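Local coordinates for chemosensory protein (Mamestra brassicae, PDB 1N8V) that binds bromo-dodecanol in a hydrophobic interior and probably carries small apolar chemical signals in moth chemosensation, at residues N28-R33 and K41-H46. Numbering follows the deposited sequence.
With BDD (bromo-dodecanol), chain D.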
loop_
_atom_site.group_PDB
_atom_site.type_symbol
_atom_site.label_atom_id
_atom_site.label_comp_id
_atom_site.label_asym_id
_atom_site.label_seq_id
_atom_site.Cartn_x
_atom_site.Cartn_y
_atom_site.Cartn_z
ATOM N N ASN A 28 3.776 8.701 4.761
ATOM C CA ASN A 28 4.964 9.555 4.665
ATOM C C ASN A 28 6.247 8.748 4.504
ATOM O O ASN A 28 7.171 9.156 3.794
ATOM C CB ASN A 28 5.046 10.500 5.867
ATOM C CG ASN A 28 3.942 11.563 5.879
ATOM O OD1 ASN A 28 3.611 12.139 6.953
ATOM N ND2 ASN A 28 3.370 11.825 4.739
ATOM N N CYS A 29 6.296 7.578 5.139
ATOM C CA CYS A 29 7.458 6.704 4.984
ATOM C C CYS A 29 7.585 6.224 3.525
ATOM O O CYS A 29 8.647 6.329 2.888
ATOM C CB CYS A 29 7.330 5.492 5.908
ATOM S SG CYS A 29 8.316 4.010 5.493
ATOM N N VAL A 30 6.503 5.675 2.988
ATOM C CA VAL A 30 6.536 5.123 1.633
ATOM C C VAL A 30 6.720 6.216 0.590
ATOM O O VAL A 30 7.306 5.978 -0.460
ATOM C CB VAL A 30 5.268 4.258 1.383
ATOM C CG1 VAL A 30 5.139 3.835 -0.039
ATOM C CG2 VAL A 30 5.287 3.043 2.270
ATOM N N MET A 31 6.257 7.434 0.887
ATOM C CA MET A 31 6.460 8.564 -0.026
ATOM C C MET A 31 7.864 9.191 0.134
ATOM O O MET A 31 8.182 10.173 -0.526
ATOM C CB MET A 31 5.399 9.649 0.198
ATOM C CG MET A 31 4.037 9.271 -0.311
ATOM S SD MET A 31 3.903 8.882 -2.073
ATOM C CE MET A 31 4.413 10.488 -2.765
ATOM N N GLU A 32 8.705 8.611 0.995
ATOM C CA GLU A 32 10.086 9.068 1.197
ATOM C C GLU A 32 10.195 10.521 1.693
ATOM O O GLU A 32 11.067 11.290 1.255
ATOM C CB GLU A 32 10.918 8.806 -0.072
ATOM C CG GLU A 32 10.906 7.335 -0.539
ATOM C CD GLU A 32 11.955 6.998 -1.602
ATOM O OE1 GLU A 32 13.172 7.141 -1.297
ATOM O OE2 GLU A 32 11.587 6.566 -2.722
ATOM N N ARG A 33 9.311 10.868 2.622
ATOM C CA ARG A 33 9.316 12.199 3.240
ATOM C C ARG A 33 9.152 12.157 4.766
ATOM O O ARG A 33 9.039 13.205 5.401
ATOM C CB ARG A 33 8.245 13.089 2.617
ATOM C CG ARG A 33 6.836 12.599 2.776
ATOM C CD ARG A 33 5.785 13.618 2.307
ATOM N NE ARG A 33 4.425 13.105 2.439
ATOM C CZ ARG A 33 3.548 12.941 1.448
ATOM N NH1 ARG A 33 2.346 12.476 1.733
ATOM N NH2 ARG A 33 3.840 13.238 0.189
ATOM N N LYS A 41 9.329 0.380 6.451
ATOM C CA LYS A 41 10.553 0.267 5.666
ATOM C C LYS A 41 10.480 -0.989 4.782
ATOM O O LYS A 41 10.836 -0.954 3.613
ATOM C CB LYS A 41 11.764 0.209 6.599
ATOM C CG LYS A 41 13.115 0.239 5.911
ATOM C CD LYS A 41 14.214 0.307 6.978
ATOM C CE LYS A 41 15.607 0.385 6.383
ATOM N NZ LYS A 41 16.045 -0.863 5.701
ATOM N N GLU A 42 10.008 -2.098 5.350
ATOM C CA GLU A 42 9.865 -3.348 4.577
ATOM C C GLU A 42 8.882 -3.145 3.430
ATOM O O GLU A 42 9.130 -3.592 2.291
ATOM C CB GLU A 42 9.420 -4.495 5.501
ATOM C CG GLU A 42 9.518 -5.899 4.898
ATOM C CD GLU A 42 10.927 -6.479 4.901
ATOM O OE1 GLU A 42 11.752 -6.119 5.782
ATOM O OE2 GLU A 42 11.216 -7.327 4.029
ATOM N N LEU A 43 7.744 -2.495 3.693
ATOM C CA LEU A 43 6.801 -2.226 2.630
ATOM C C LEU A 43 7.431 -1.341 1.559
ATOM O O LEU A 43 7.348 -1.636 0.369
ATOM C CB LEU A 43 5.537 -1.547 3.197
ATOM C CG LEU A 43 4.542 -1.057 2.142
ATOM C CD1 LEU A 43 4.072 -2.190 1.216
ATOM C CD2 LEU A 43 3.346 -0.371 2.816
ATOM N N LYS A 44 8.055 -0.236 1.960
ATOM C CA LYS A 44 8.669 0.678 1.007
ATOM C C LYS A 44 9.671 -0.027 0.084
ATOM O O LYS A 44 9.708 0.237 -1.138
ATOM C CB LYS A 44 9.365 1.822 1.769
ATOM C CG LYS A 44 10.064 2.822 0.904
ATOM C CD LYS A 44 10.860 3.829 1.705
ATOM C CE LYS A 44 11.938 3.184 2.561
ATOM N NZ LYS A 44 12.676 4.138 3.450
ATOM N N GLU A 45 10.430 -0.951 0.659
ATOM C CA GLU A 45 11.475 -1.669 -0.056
ATOM C C GLU A 45 10.986 -2.751 -1.007
ATOM O O GLU A 45 11.764 -3.257 -1.822
ATOM C CB GLU A 45 12.473 -2.248 0.934
ATOM C CG GLU A 45 13.245 -1.150 1.653
ATOM C CD GLU A 45 14.123 -1.614 2.791
ATOM O OE1 GLU A 45 13.973 -2.761 3.264
ATOM O OE2 GLU A 45 14.943 -0.785 3.238
ATOM N N HIS A 46 9.717 -3.116 -0.920
ATOM C CA HIS A 46 9.151 -4.137 -1.803
ATOM C C HIS A 46 8.026 -3.653 -2.682
ATOM O O HIS A 46 7.594 -4.386 -3.583
ATOM C CB HIS A 46 8.741 -5.374 -0.972
ATOM C CG HIS A 46 9.913 -6.019 -0.325
ATOM N ND1 HIS A 46 10.436 -5.570 0.868
ATOM C CD2 HIS A 46 10.758 -6.974 -0.767
ATOM C CE1 HIS A 46 11.524 -6.262 1.157
ATOM N NE2 HIS A 46 11.737 -7.130 0.187
HETATM O O1 BDD D . -1.016 -5.633 -8.305
HETATM C C1 BDD D . -0.101 -4.673 -7.788
HETATM C C2 BDD D . -0.029 -4.849 -6.273
HETATM C C3 BDD D . 0.004 -3.504 -5.547
HETATM C C4 BDD D . 0.186 -3.666 -4.042
HETATM C C5 BDD D . 1.443 -4.441 -3.671
HETATM C C6 BDD D . 1.618 -4.636 -2.170
HETATM C C7 BDD D . 3.015 -5.169 -1.839
HETATM C C8 BDD D . 3.138 -5.671 -0.405
HETATM C C9 BDD D . 4.590 -5.886 0.019
HETATM C C10 BDD D . 4.685 -6.546 1.402
HETATM C C11 BDD D . 6.086 -6.551 2.016
HETATM C C12 BDD D . 6.091 -6.825 3.549
HETATM BR BR BDD D . 5.922 -5.534 4.556
#
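Val30 and Leu43 meet where the end of helix 20-30 packs on helix 38-53, within the all-helical, disulfide-bridged fold of the insect OS-D family. The apolar contact is made by branch tips: CG2 of Val30 lies 4.0 Å from CD2 of Leu43. Leu43 holds CG anti to its backbone N (chi1 173°), and its fork serves two sides, since CD1 lies 3.9 Å from C9 of the bromo-dodecanol while CD2 faces the valine. Leucine suits a place shared by helix packing and pocket wall; an alanine here would probably open a gap between Val30 and the alkyl chain and weaken the grip on the ligand. Val30, short and branched at CB, fits between the helices and also touches Leu84 and a second bromo-dodecanol.

Sulfur supplies the covalent link. Cys29 is bonded to Cys36, tying helix 20-30 to the loop before helix 38-53, and its buried SG rests 3.9 Å from the backbone N of Lys41.

Lys44 closes the outer side of the contact through its methylene groups, a task for which a long, flexible chain with a charged tip is well suited. It crosses Glu32 at about a right angle, yet the carboxylate of Glu32 is paired with Lys87. Glu32 itself, with positive phi (60°), ends its helix in a Schellman motif, Arg33 N bonding back to Asn28 O and Glu32 N to Cys29 O. The Lys44 chain bends only at chi3, where CE turns off; up to there it runs extended (chi2 -173°), which brings Lys44 CD to 3.5 Å from Cys29 O.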